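Local coordinates for protein myosin-I heavy chain (Dictyostelium discoideum, PDB 5EJQ) that is an actin-based motor with ATPase activity that acts in the early steps of phagocytosis and adhesion, and is represented here by a MyTH4-FERM module of its tail, at residues E26-K31 against S44-H49; Y144-L149 against A168-L173; S210-H215 against N227-R232; V412-Q417 against Q486-L491. The protein carries 3 engineered substitutions. All coordinates share one frame; numbering follows the deposited sequence.

Followed from the N terminus, the four contacts come in series: each closes before the next opens, so none nests in or crosses another. Contact 1 closes a short loop of irregular chain between helix 15-22 and helix 52-70. Contact 2 sets helix 142-154 against helix 160-179 within the MyTH4 helices; its centre is about 25 Å from that of contact 1. The chain then enters the FERM part. Contact 3 packs helix 222-232 against edge strand 211-216 of the ubiquitin-like lobe. Contact 4 spans 68 residues, mostly strands and connecting loops, and brings helix 485-506 back onto strand 410-415, about 28 Å between centres from contact 3.

Contact 1 (E26-K31 against S44-H49); sequences EKLKQK and SSLLVH
Leu28 lies with its two methyl branches over the backbone of Ser44-Leu46, both of them close to Ser45 O. CD2 also approaches Ser44 O, at 3.4 Å, while CD1 reaches along the chain to within 4.0 Å of Leu46 CA. The end of Leu46 turns back to meet this second branch, and Leu28 CD1 and Leu46 CD2 stand 4.2 Å apart. A forked leucine suits the place because it can follow a bent stretch of main chain; with CG anti to the carbonyl carbon (chi1 -64°) the fork is carried nearer to the other segment than its CB direction alone would bring it. Ser44 points toward Lys27, its CB 3.6 Å from Lys27 O and its OG beside Lys27 CB. Small and polar, it fits close to the main chain, and its hydroxyl is hydrogen-bonded to Asn24. The long, bent Lys27 chain leads its amino group away to the exposed side. Ser45 turns from Leu28 and uses OG to donate to Leu47 O at 2.6 Å, nearly in line with the carbonyl (170°), which braces the irregular chain from Ser45 to Leu47. Glu103 of helix 101-111 accepts from the backbone N of Leu46 and Leu47, and Ile34 also touches Leu28. Here two irregular segments fold onto one another, a loop-on-loop packing backed by helices 52-70 and 101-111 at the N-terminal end of the MyTH4 region.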
loop_
_atom_site.group_PDB
_atom_site.type_symbol
_atom_site.label_atom_id
_atom_site.label_comp_id
_atom_site.label_asym_id
_atom_site.label_seq_id
_atom_site.Cartn_x
_atom_site.Cartn_y
_atom_site.Cartn_z
ATOM N N GLU A 26 -12.533 37.206 21.639
ATOM C CA GLU A 26 -13.361 37.494 22.819
ATOM C C GLU A 26 -13.164 36.475 23.969
ATOM O O GLU A 26 -13.174 36.876 25.135
ATOM C CB GLU A 26 -14.858 37.650 22.448
ATOM C CG GLU A 26 -15.491 36.427 21.793
ATOM C CD GLU A 26 -16.982 36.259 22.013
ATOM O OE1 GLU A 26 -17.749 36.463 21.045
ATOM O OE2 GLU A 26 -17.382 35.897 23.145
ATOM N N LYS A 27 -12.944 35.181 23.638
ATOM C CA LYS A 27 -12.775 34.114 24.639
ATOM C C LYS A 27 -11.308 33.889 25.087
ATOM O O LYS A 27 -11.069 33.165 26.056
ATOM C CB LYS A 27 -13.428 32.802 24.172
ATOM C CG LYS A 27 -14.917 32.946 23.867
ATOM C CD LYS A 27 -15.786 32.028 24.716
ATOM C CE LYS A 27 -17.240 32.460 24.739
ATOM N NZ LYS A 27 -17.915 32.273 23.421
ATOM N N LEU A 28 -10.343 34.534 24.411
ATOM C CA LEU A 28 -8.911 34.447 24.734
ATOM C C LEU A 28 -8.465 35.723 25.480
ATOM O O LEU A 28 -8.012 36.685 24.856
ATOM C CB LEU A 28 -8.080 34.212 23.448
ATOM C CG LEU A 28 -8.320 32.890 22.687
ATOM C CD1 LEU A 28 -8.043 33.059 21.187
ATOM C CD2 LEU A 28 -7.475 31.756 23.260
ATOM N N LYS A 29 -8.649 35.739 26.816
ATOM C CA LYS A 29 -8.329 36.875 27.701
ATOM C C LYS A 29 -6.827 37.164 27.734
ATOM O O LYS A 29 -6.373 38.044 27.003
ATOM C CB LYS A 29 -8.874 36.645 29.128
ATOM C CG LYS A 29 -10.395 36.683 29.247
ATOM C CD LYS A 29 -10.840 36.424 30.686
ATOM C CE LYS A 29 -12.342 36.434 30.840
ATOM N NZ LYS A 29 -12.750 36.187 32.245
ATOM N N GLN A 30 -6.087 36.411 28.592
ATOM C CA GLN A 30 -4.641 36.344 28.876
ATOM C C GLN A 30 -3.752 37.551 28.475
ATOM O O GLN A 30 -3.918 38.146 27.407
ATOM C CB GLN A 30 -4.038 35.068 28.259
ATOM C CG GLN A 30 -4.306 34.891 26.762
ATOM C CD GLN A 30 -3.325 33.956 26.114
ATOM O OE1 GLN A 30 -3.243 32.767 26.445
ATOM N NE2 GLN A 30 -2.569 34.483 25.163
ATOM N N LYS A 31 -2.733 37.828 29.322
ATOM C CA LYS A 31 -1.736 38.889 29.127
ATOM C C LYS A 31 -0.893 38.700 27.848
ATOM O O LYS A 31 -0.713 39.665 27.098
ATOM C CB LYS A 31 -0.846 39.074 30.377
ATOM C CG LYS A 31 -0.355 37.784 31.036
ATOM C CD LYS A 31 0.294 38.049 32.395
ATOM C CE LYS A 31 1.805 38.120 32.343
ATOM N NZ LYS A 31 2.425 36.776 32.193
ATOM N N SER A 44 -8.863 28.961 26.096
ATOM C CA SER A 44 -9.914 28.553 25.168
ATOM C C SER A 44 -9.254 28.214 23.834
ATOM O O SER A 44 -8.051 28.415 23.685
ATOM C CB SER A 44 -10.937 29.677 24.992
ATOM O OG SER A 44 -12.055 29.237 24.236
ATOM N N SER A 45 -10.032 27.722 22.867
ATOM C CA SER A 45 -9.505 27.424 21.545
ATOM C C SER A 45 -9.137 28.722 20.808
ATOM O O SER A 45 -9.703 29.790 21.092
ATOM C CB SER A 45 -10.537 26.647 20.738
ATOM O OG SER A 45 -11.739 27.385 20.643
ATOM N N LEU A 46 -8.180 28.621 19.873
ATOM C CA LEU A 46 -7.758 29.737 19.032
ATOM C C LEU A 46 -8.857 30.084 18.041
ATOM O O LEU A 46 -9.043 31.255 17.758
ATOM C CB LEU A 46 -6.474 29.406 18.247
ATOM C CG LEU A 46 -5.175 29.255 19.045
ATOM C CD1 LEU A 46 -4.002 29.224 18.096
ATOM C CD2 LEU A 46 -5.004 30.399 20.082
ATOM N N LEU A 47 -9.569 29.065 17.510
ATOM C CA LEU A 47 -10.649 29.268 16.531
ATOM C C LEU A 47 -12.015 29.004 17.160
ATOM O O LEU A 47 -12.074 28.512 18.285
ATOM C CB LEU A 47 -10.429 28.397 15.264
ATOM C CG LEU A 47 -9.063 28.541 14.521
ATOM C CD1 LEU A 47 -9.085 27.783 13.201
ATOM C CD2 LEU A 47 -8.703 30.008 14.248
ATOM N N VAL A 48 -13.109 29.325 16.443
ATOM C CA VAL A 48 -14.467 29.122 16.965
ATOM C C VAL A 48 -15.015 27.768 16.546
ATOM O O VAL A 48 -15.138 27.490 15.356
ATOM C CB VAL A 48 -15.443 30.278 16.602
ATOM C CG1 VAL A 48 -16.727 30.178 17.427
ATOM C CG2 VAL A 48 -14.788 31.644 16.807
ATOM N N HIS A 49 -15.362 26.930 17.520
ATOM C CA HIS A 49 -15.936 25.606 17.251
ATOM C C HIS A 49 -17.423 25.591 17.675
ATOM O O HIS A 49 -17.761 26.178 18.695
ATOM C CB HIS A 49 -15.129 24.515 17.974
ATOM C CG HIS A 49 -13.668 24.551 17.622
ATOM N ND1 HIS A 49 -13.202 24.079 16.396
ATOM C CD2 HIS A 49 -12.627 25.066 18.312
ATOM C CE1 HIS A 49 -11.899 24.300 16.398
ATOM N NE2 HIS A 49 -11.503 24.882 17.533
#

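Contact 2 (Y144-L149 against A168-L173). With GLU (glutamic acid), chain D.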
loop_
_atom_site.group_PDB
_atom_site.type_symbol
_atom_site.label_atom_id
_atom_site.label_comp_id
_atom_site.label_asym_id
_atom_site.label_seq_id
_atom_site.Cartn_x
_atom_site.Cartn_y
_atom_site.Cartn_z
ATOM N N TYR A 144 -3.023 30.669 3.354
ATOM C CA TYR A 144 -2.360 31.461 4.402
ATOM C C TYR A 144 -1.238 30.639 5.004
ATOM O O TYR A 144 -0.181 31.187 5.261
ATOM C CB TYR A 144 -3.338 31.899 5.491
ATOM C CG TYR A 144 -4.330 32.924 5.003
ATOM C CD1 TYR A 144 -5.552 32.535 4.460
ATOM C CD2 TYR A 144 -4.062 34.289 5.108
ATOM C CE1 TYR A 144 -6.483 33.476 4.030
ATOM C CE2 TYR A 144 -4.984 35.239 4.680
ATOM C CZ TYR A 144 -6.199 34.825 4.151
ATOM O OH TYR A 144 -7.124 35.728 3.703
ATOM N N PHE A 145 -1.465 29.325 5.222
ATOM C CA PHE A 145 -0.447 28.405 5.735
ATOM C C PHE A 145 0.681 28.216 4.702
ATOM O O PHE A 145 1.852 28.216 5.077
ATOM C CB PHE A 145 -1.060 27.054 6.154
ATOM C CG PHE A 145 -0.013 26.081 6.644
ATOM C CD1 PHE A 145 0.649 26.294 7.855
ATOM C CD2 PHE A 145 0.342 24.981 5.884
ATOM C CE1 PHE A 145 1.654 25.426 8.282
ATOM C CE2 PHE A 145 1.336 24.108 6.324
ATOM C CZ PHE A 145 1.981 24.337 7.519
ATOM N N ALA A 146 0.335 28.073 3.409
ATOM C CA ALA A 146 1.348 27.937 2.357
ATOM C C ALA A 146 2.219 29.203 2.284
ATOM O O ALA A 146 3.428 29.067 2.108
ATOM C CB ALA A 146 0.711 27.637 1.010
ATOM N N ALA A 147 1.622 30.416 2.478
ATOM C CA ALA A 147 2.382 31.689 2.507
ATOM C C ALA A 147 3.335 31.727 3.698
ATOM O O ALA A 147 4.457 32.199 3.539
ATOM C CB ALA A 147 1.449 32.891 2.569
ATOM N N TYR A 148 2.883 31.232 4.888
ATOM C CA TYR A 148 3.679 31.152 6.112
ATOM C C TYR A 148 4.917 30.257 5.864
ATOM O O TYR A 148 6.026 30.610 6.273
ATOM C CB TYR A 148 2.831 30.594 7.282
ATOM C CG TYR A 148 3.563 30.616 8.611
ATOM C CD1 TYR A 148 3.909 31.822 9.221
ATOM C CD2 TYR A 148 3.893 29.434 9.266
ATOM C CE1 TYR A 148 4.593 31.849 10.432
ATOM C CE2 TYR A 148 4.564 29.449 10.486
ATOM C CZ TYR A 148 4.958 30.658 11.037
ATOM O OH TYR A 148 5.631 30.693 12.226
ATOM N N LEU A 149 4.718 29.111 5.189
ATOM C CA LEU A 149 5.798 28.186 4.848
ATOM C C LEU A 149 6.809 28.872 3.945
ATOM O O LEU A 149 8.012 28.814 4.221
ATOM C CB LEU A 149 5.270 26.941 4.097
ATOM C CG LEU A 149 4.444 25.903 4.839
ATOM C CD1 LEU A 149 3.964 24.831 3.874
ATOM C CD2 LEU A 149 5.219 25.275 5.972
ATOM N N ALA A 168 10.289 20.594 3.409
ATOM C CA ALA A 168 9.730 19.237 3.369
ATOM C C ALA A 168 8.217 19.223 3.651
ATOM O O ALA A 168 7.493 18.412 3.051
ATOM C CB ALA A 168 10.481 18.332 4.320
ATOM N N SER A 169 7.731 20.175 4.504
ATOM C CA SER A 169 6.300 20.342 4.815
ATOM C C SER A 169 5.555 20.837 3.575
ATOM O O SER A 169 4.498 20.290 3.264
ATOM C CB SER A 169 6.064 21.328 5.965
ATOM O OG SER A 169 6.564 20.846 7.199
ATOM N N TYR A 170 6.117 21.840 2.852
ATOM C CA TYR A 170 5.489 22.370 1.632
ATOM C C TYR A 170 5.416 21.270 0.553
ATOM O O TYR A 170 4.379 21.096 -0.077
ATOM C CB TYR A 170 6.229 23.632 1.107
ATOM C CG TYR A 170 5.509 24.293 -0.054
ATOM C CD1 TYR A 170 4.390 25.092 0.156
ATOM C CD2 TYR A 170 5.931 24.098 -1.365
ATOM C CE1 TYR A 170 3.705 25.678 -0.910
ATOM C CE2 TYR A 170 5.247 24.672 -2.442
ATOM C CZ TYR A 170 4.138 25.463 -2.209
ATOM O OH TYR A 170 3.482 26.057 -3.268
ATOM N N PHE A 171 6.516 20.520 0.376
ATOM C CA PHE A 171 6.601 19.414 -0.571
ATOM C C PHE A 171 5.555 18.326 -0.295
ATOM O O PHE A 171 4.911 17.891 -1.234
ATOM C CB PHE A 171 8.024 18.805 -0.593
ATOM C CG PHE A 171 8.216 17.769 -1.684
ATOM C CD1 PHE A 171 8.161 18.130 -3.030
ATOM C CD2 PHE A 171 8.455 16.438 -1.368
ATOM C CE1 PHE A 171 8.338 17.168 -4.042
ATOM C CE2 PHE A 171 8.625 15.480 -2.376
ATOM C CZ PHE A 171 8.573 15.853 -3.706
ATOM N N ILE A 172 5.366 17.915 0.975
ATOM C CA ILE A 172 4.423 16.844 1.304
ATOM C C ILE A 172 2.970 17.323 1.133
ATOM O O ILE A 172 2.131 16.528 0.712
ATOM C CB ILE A 172 4.728 16.147 2.674
ATOM C CG1 ILE A 172 4.266 14.665 2.676
ATOM C CG2 ILE A 172 4.196 16.912 3.890
ATOM C CD1 ILE A 172 5.092 13.744 1.779
ATOM N N LEU A 173 2.697 18.631 1.351
ATOM C CA LEU A 173 1.363 19.210 1.150
ATOM C C LEU A 173 1.019 19.119 -0.332
ATOM O O LEU A 173 -0.116 18.785 -0.677
ATOM C CB LEU A 173 1.324 20.696 1.569
ATOM C CG LEU A 173 0.808 21.123 2.944
ATOM C CD1 LEU A 173 0.524 22.636 2.929
ATOM C CD2 LEU A 173 -0.477 20.378 3.365
HETATM N N GLU D . -10.887 32.354 4.219
HETATM C CA GLU D . -10.536 32.426 5.635
HETATM C C GLU D . -11.746 32.183 6.561
HETATM O O GLU D . -12.716 32.970 6.527
HETATM C CB GLU D . -9.781 33.731 5.989
HETATM C CG GLU D . -10.344 35.027 5.427
HETATM C CD GLU D . -9.540 36.294 5.679
HETATM O OE1 GLU D . -10.062 37.392 5.378
HETATM O OE2 GLU D . -8.379 36.197 6.136
HETATM O OXT GLU D . -11.729 31.173 7.298
#
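Leu149 puts CD1 against the edge of the Tyr170 ring, 3.8 Å from Tyr170 CD1 and near the ring plane, while its other methyl, CD2, meets Ser169 CB at 4.0 Å. Ala146, small enough for close approach, touches the same ring's edge. With CG anti to the backbone N (chi1 178°), Phe145 turns its ring edge to Leu173, CD2 lying 3.8 Å from Leu173 CD1. Within the same helix, Leu149 CG sits over one Phe145 face, offset toward the rim. Farther out, Tyr105 meets Phe145 edge-to-face, Trp125 touches Leu149, and the hydroxyl of Tyr170, a buried residue, is hydrogen-bonded to Gln3 OE1 and Ile4 N. Ser169 OG is hydrogen-bonded to Ser165 O, one turn back in its own helix. Tyr144 takes no part in the helix pairing and meets the bound glutamic acid instead, its OH 2.8 Å from the ligand's OE2, in a pocket with Asp17, Tyr18, Lys21, Asn22 and Lys140. The segment axes come within 10.3 Å at 145°, a roughly antiparallel helix pair of the all-helical MyTH4 domain.

Contact 3 (S210-H215 against N227-R232)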
loop_
_atom_site.group_PDB
_atom_site.type_symbol
_atom_site.label_atom_id
_atom_site.label_comp_id
_atom_site.label_asym_id
_atom_site.label_seq_id
_atom_site.Cartn_x
_atom_site.Cartn_y
_atom_site.Cartn_z
ATOM N N SER A 210 13.273 -12.710 -3.949
ATOM C CA SER A 210 14.287 -11.675 -3.745
ATOM C C SER A 210 13.688 -10.396 -3.110
ATOM O O SER A 210 12.479 -10.190 -3.168
ATOM C CB SER A 210 15.053 -11.387 -5.034
ATOM O OG SER A 210 14.252 -10.712 -5.989
ATOM N N LEU A 211 14.539 -9.577 -2.479
ATOM C CA LEU A 211 14.115 -8.371 -1.764
ATOM C C LEU A 211 14.643 -7.107 -2.375
ATOM O O LEU A 211 15.819 -7.032 -2.737
ATOM C CB LEU A 211 14.514 -8.432 -0.278
ATOM C CG LEU A 211 14.448 -9.803 0.396
ATOM C CD1 LEU A 211 15.369 -9.848 1.610
ATOM C CD2 LEU A 211 13.016 -10.195 0.736
ATOM N N LYS A 212 13.755 -6.114 -2.499
ATOM C CA LYS A 212 14.030 -4.790 -3.037
ATOM C C LYS A 212 13.757 -3.799 -1.916
ATOM O O LYS A 212 12.665 -3.806 -1.347
ATOM C CB LYS A 212 13.077 -4.450 -4.213
ATOM C CG LYS A 212 12.628 -5.626 -5.102
ATOM C CD LYS A 212 13.708 -6.067 -6.098
ATOM C CE LYS A 212 13.461 -7.477 -6.584
ATOM N NZ LYS A 212 14.456 -7.893 -7.614
ATOM N N GLY A 213 14.742 -2.958 -1.628
ATOM C CA GLY A 213 14.660 -1.897 -0.638
ATOM C C GLY A 213 14.231 -0.620 -1.314
ATOM O O GLY A 213 14.818 -0.223 -2.321
ATOM N N LEU A 214 13.190 0.008 -0.785
ATOM C CA LEU A 214 12.609 1.194 -1.392
ATOM C C LEU A 214 12.424 2.326 -0.426
ATOM O O LEU A 214 11.986 2.113 0.695
ATOM C CB LEU A 214 11.246 0.784 -2.000
ATOM C CG LEU A 214 10.422 1.783 -2.806
ATOM C CD1 LEU A 214 11.183 2.293 -4.016
ATOM C CD2 LEU A 214 9.111 1.123 -3.296
ATOM N N HIS A 215 12.712 3.542 -0.901
ATOM C CA HIS A 215 12.487 4.796 -0.204
ATOM C C HIS A 215 11.208 5.386 -0.714
ATOM O O HIS A 215 11.015 5.486 -1.931
ATOM C CB HIS A 215 13.640 5.770 -0.420
ATOM C CG HIS A 215 14.710 5.627 0.615
ATOM N ND1 HIS A 215 15.891 6.327 0.525
ATOM C CD2 HIS A 215 14.706 4.921 1.767
ATOM C CE1 HIS A 215 16.574 6.015 1.612
ATOM N NE2 HIS A 215 15.906 5.153 2.375
ATOM N N ASN A 227 4.863 1.468 -10.150
ATOM C CA ASN A 227 5.533 2.063 -11.321
ATOM C C ASN A 227 7.038 2.135 -11.092
ATOM O O ASN A 227 7.785 1.766 -11.995
ATOM C CB ASN A 227 4.972 3.461 -11.646
ATOM C CG ASN A 227 3.570 3.412 -12.197
ATOM O OD1 ASN A 227 3.080 2.365 -12.601
ATOM N ND2 ASN A 227 2.866 4.530 -12.190
ATOM N N ASP A 228 7.485 2.546 -9.868
ATOM C CA ASP A 228 8.915 2.609 -9.534
ATOM C C ASP A 228 9.567 1.251 -9.565
ATOM O O ASP A 228 10.646 1.127 -10.138
ATOM C CB ASP A 228 9.183 3.296 -8.174
ATOM C CG ASP A 228 8.798 4.759 -8.114
ATOM O OD1 ASP A 228 8.470 5.338 -9.184
ATOM O OD2 ASP A 228 8.807 5.326 -7.000
ATOM N N LEU A 229 8.927 0.230 -8.953
ATOM C CA LEU A 229 9.465 -1.131 -8.978
ATOM C C LEU A 229 9.541 -1.685 -10.401
ATOM O O LEU A 229 10.522 -2.332 -10.743
ATOM C CB LEU A 229 8.672 -2.094 -8.081
ATOM C CG LEU A 229 8.851 -1.976 -6.574
ATOM C CD1 LEU A 229 8.176 -3.114 -5.900
ATOM C CD2 LEU A 229 10.319 -1.953 -6.168
ATOM N N SER A 230 8.504 -1.421 -11.213
ATOM C CA SER A 230 8.396 -1.833 -12.620
ATOM C C SER A 230 9.601 -1.263 -13.395
ATOM O O SER A 230 10.306 -2.006 -14.075
ATOM C CB SER A 230 7.109 -1.271 -13.233
ATOM O OG SER A 230 5.986 -2.004 -12.786
ATOM N N GLN A 231 9.799 0.060 -13.299
ATOM C CA GLN A 231 10.879 0.777 -13.972
ATOM C C GLN A 231 12.242 0.237 -13.537
ATOM O O GLN A 231 13.077 -0.022 -14.392
ATOM C CB GLN A 231 10.758 2.282 -13.700
ATOM C CG GLN A 231 11.523 3.166 -14.705
ATOM C CD GLN A 231 12.990 3.355 -14.375
ATOM O OE1 GLN A 231 13.429 3.240 -13.220
ATOM N NE2 GLN A 231 13.785 3.651 -15.396
ATOM N N ARG A 232 12.449 0.037 -12.221
ATOM C CA ARG A 232 13.710 -0.457 -11.657
ATOM C C ARG A 232 14.002 -1.876 -12.035
ATOM O O ARG A 232 15.158 -2.211 -12.261
ATOM C CB ARG A 232 13.729 -0.308 -10.133
ATOM C CG ARG A 232 13.902 1.123 -9.719
ATOM C CD ARG A 232 13.607 1.345 -8.264
ATOM N NE ARG A 232 13.704 2.776 -7.980
ATOM C CZ ARG A 232 14.067 3.289 -6.814
ATOM N NH1 ARG A 232 14.327 2.491 -5.783
ATOM N NH2 ARG A 232 14.163 4.605 -6.665
#
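The shortest polar bond, 2.9 Å from Gln231 N to Asn227 O, belongs to the helix that presents Leu229 and Arg232 to Leu214 of the strand; Arg232 N bonds likewise to Asp228 O, so both residues lie in regular helix. No polar bond joins the two segments themselves, and the contact rests on packing. Leu214 CD1 lies over one face of the Arg232 guanidinium, 3.6 Å from Arg232 NH1, and its other methyl, CD2, is 4.4 Å from Leu229 CD2. Having CG anti to the backbone N (chi1 -176°) sends the leucine branches out from the strand to the helix, one to each partner. An arginine suits this place: its chain, extended from CG to NE, carries the charged group to the exposed border of the contact, where the flat face can rest on a methyl while Gly213 O sits near its edge at a loose 4.4 Å from NH1. Lys212 CB meets Leu229 CD2 at 4.2 Å, and the rest of the lysine runs out from the contact to a weak bond with Ser210 OG. Leu229, buried, also touches Ile204 and Phe289 on strands of the sheet. Strand 211-216 is one of the two outermost strands, paired with strand 200-205. A helix laid across such a mixed sheet of strand order 2-1-5-3-4, the short axes 10.7 Å apart and at 129°, is the beta-grasp plan of a ubiquitin-like FERM F1 lobe.

Contact 4 (V412-Q417 against Q486-L491). With SER (serine), chain C.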
loop_
_atom_site.group_PDB
_atom_site.type_symbol
_atom_site.label_atom_id
_atom_site.label_comp_id
_atom_site.label_asym_id
_atom_site.label_seq_id
_atom_site.Cartn_x
_atom_site.Cartn_y
_atom_site.Cartn_z
ATOM N N VAL A 412 -9.201 -15.531 -7.621
ATOM C CA VAL A 412 -9.929 -15.136 -6.400
ATOM C C VAL A 412 -10.583 -16.382 -5.767
ATOM O O VAL A 412 -11.406 -17.037 -6.409
ATOM C CB VAL A 412 -10.982 -14.000 -6.600
ATOM C CG1 VAL A 412 -11.524 -13.512 -5.248
ATOM C CG2 VAL A 412 -10.439 -12.823 -7.419
ATOM N N VAL A 413 -10.257 -16.666 -4.497
ATOM C CA VAL A 413 -10.832 -17.781 -3.729
ATOM C C VAL A 413 -12.200 -17.301 -3.196
ATOM O O VAL A 413 -12.280 -16.266 -2.519
ATOM C CB VAL A 413 -9.879 -18.275 -2.599
ATOM C CG1 VAL A 413 -10.522 -19.381 -1.762
ATOM C CG2 VAL A 413 -8.540 -18.734 -3.167
ATOM N N CYS A 414 -13.265 -18.034 -3.548
ATOM C CA CYS A 414 -14.643 -17.699 -3.204
ATOM C C CYS A 414 -15.439 -18.858 -2.582
ATOM O O CYS A 414 -15.053 -20.035 -2.680
ATOM C CB CYS A 414 -15.369 -17.162 -4.437
ATOM S SG CYS A 414 -14.600 -15.720 -5.191
ATOM N N GLU A 415 -16.598 -18.505 -1.994
ATOM C CA GLU A 415 -17.571 -19.446 -1.426
ATOM C C GLU A 415 -18.954 -18.943 -1.793
ATOM O O GLU A 415 -19.123 -17.744 -2.019
ATOM C CB GLU A 415 -17.490 -19.548 0.119
ATOM C CG GLU A 415 -16.132 -19.904 0.707
ATOM C CD GLU A 415 -15.168 -18.737 0.866
ATOM O OE1 GLU A 415 -15.631 -17.605 1.145
ATOM O OE2 GLU A 415 -13.944 -18.960 0.715
ATOM N N HIS A 416 -19.931 -19.853 -1.889
ATOM C CA HIS A 416 -21.335 -19.471 -2.108
ATOM C C HIS A 416 -22.226 -20.254 -1.160
ATOM O O HIS A 416 -21.841 -21.328 -0.713
ATOM C CB HIS A 416 -21.801 -19.564 -3.576
ATOM C CG HIS A 416 -22.178 -20.937 -4.033
ATOM N ND1 HIS A 416 -23.422 -21.469 -3.763
ATOM C CD2 HIS A 416 -21.478 -21.827 -4.774
ATOM C CE1 HIS A 416 -23.420 -22.680 -4.296
ATOM N NE2 HIS A 416 -22.277 -22.930 -4.924
ATOM N N GLN A 417 -23.415 -19.725 -0.868
ATOM C CA GLN A 417 -24.383 -20.353 0.044
ATOM C C GLN A 417 -25.656 -20.782 -0.683
ATOM O O GLN A 417 -26.680 -21.003 -0.032
ATOM C CB GLN A 417 -24.757 -19.354 1.157
ATOM C CG GLN A 417 -23.659 -19.061 2.158
ATOM C CD GLN A 417 -24.227 -18.310 3.333
ATOM O OE1 GLN A 417 -24.935 -17.300 3.187
ATOM N NE2 GLN A 417 -24.008 -18.852 4.518
ATOM N N GLN A 486 -12.467 -6.122 -2.164
ATOM C CA GLN A 486 -11.812 -5.032 -2.885
ATOM C C GLN A 486 -11.060 -5.557 -4.120
ATOM O O GLN A 486 -11.171 -4.960 -5.193
ATOM C CB GLN A 486 -10.883 -4.272 -1.941
ATOM C CG GLN A 486 -10.106 -3.123 -2.609
ATOM C CD GLN A 486 -9.235 -2.443 -1.599
ATOM O OE1 GLN A 486 -9.698 -1.611 -0.833
ATOM N NE2 GLN A 486 -7.981 -2.854 -1.503
ATOM N N LYS A 487 -10.328 -6.681 -3.968
ATOM C CA LYS A 487 -9.595 -7.319 -5.068
ATOM C C LYS A 487 -10.578 -7.749 -6.169
ATOM O O LYS A 487 -10.392 -7.363 -7.299
ATOM C CB LYS A 487 -8.773 -8.524 -4.577
ATOM C CG LYS A 487 -7.842 -9.094 -5.656
ATOM C CD LYS A 487 -7.297 -10.457 -5.271
ATOM C CE LYS A 487 -6.600 -11.184 -6.410
ATOM N NZ LYS A 487 -5.194 -10.741 -6.627
ATOM N N LEU A 488 -11.635 -8.495 -5.825
ATOM C CA LEU A 488 -12.630 -8.954 -6.783
ATOM C C LEU A 488 -13.302 -7.793 -7.503
ATOM O O LEU A 488 -13.418 -7.818 -8.730
ATOM C CB LEU A 488 -13.673 -9.869 -6.095
ATOM C CG LEU A 488 -14.706 -10.576 -7.000
ATOM C CD1 LEU A 488 -14.043 -11.188 -8.248
ATOM C CD2 LEU A 488 -15.484 -11.633 -6.196
ATOM N N VAL A 489 -13.742 -6.781 -6.744
ATOM C CA VAL A 489 -14.388 -5.592 -7.298
ATOM C C VAL A 489 -13.433 -4.874 -8.264
ATOM O O VAL A 489 -13.846 -4.544 -9.381
ATOM C CB VAL A 489 -14.946 -4.648 -6.188
ATOM C CG1 VAL A 489 -15.402 -3.310 -6.766
ATOM C CG2 VAL A 489 -16.098 -5.311 -5.441
ATOM N N SER A 490 -12.159 -4.650 -7.849
ATOM C CA SER A 490 -11.224 -3.929 -8.730
ATOM C C SER A 490 -10.906 -4.737 -9.988
ATOM O O SER A 490 -10.759 -4.146 -11.049
ATOM C CB SER A 490 -9.950 -3.515 -7.998
ATOM O OG SER A 490 -9.107 -4.625 -7.732
ATOM N N LEU A 491 -10.848 -6.081 -9.880
ATOM C CA LEU A 491 -10.573 -6.925 -11.048
ATOM C C LEU A 491 -11.722 -6.808 -12.070
ATOM O O LEU A 491 -11.463 -6.629 -13.253
ATOM C CB LEU A 491 -10.348 -8.384 -10.626
ATOM C CG LEU A 491 -9.049 -8.675 -9.871
ATOM C CD1 LEU A 491 -9.066 -10.102 -9.310
ATOM C CD2 LEU A 491 -7.806 -8.453 -10.768
HETATM N N SER C . -13.534 -0.754 -3.064
HETATM C CA SER C . -14.545 -1.784 -3.316
HETATM C C SER C . -15.930 -1.188 -3.648
HETATM O O SER C . -15.973 -0.087 -4.245
HETATM C CB SER C . -14.601 -2.792 -2.165
HETATM O OG SER C . -14.898 -2.197 -0.914
HETATM O OXT SER C . -16.965 -1.849 -3.393
#
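The PH/PTB-like F3 lobe of a FERM domain is closed by its C-terminal helix, and here that helix meets the sheet through Val412, Leu488 and Leu491. Val412 supplies one methyl, CG2, for the contact: it lies 3.6 Å from Leu491 CD1, the two side chains meeting tip to tip, and 4.0 Å from Leu488 CD1, whose chain crosses it at about a right angle. Because CG1 is anti to the backbone N (chi1 -171°), CG2 sits beside that nitrogen, where it can address both leucines at once. A beta-branched valine suits a strand and offers a compact knob, while the leucines of the helix give longer arms that both reach its CG2. Cys414, two residues on and on the same side of the strand, adds SG at 4.3 Å from Leu488 CD2. Lys487 joins at the border through the aliphatic CE. Along the helix, Lys487 O receives both Leu491 N and Ser490 OG, the latter at 3.1 Å; Ser490 OG is also bonded to Lys292. A bound serine lies with its CB 3.6 Å from Gln486 CA and its C 3.8 Å from Val489 CG1. Strand 410-415 is the first of the four-stranded antiparallel sheet, paired with strand 426-432, whose Leu429 also touches Leu488; Glu415 bonds through its backbone to Phe481 as well. Helix and strand, meeting through aliphatic side chains, form the helix-on-sheet closure of the PH/PTB-like fold.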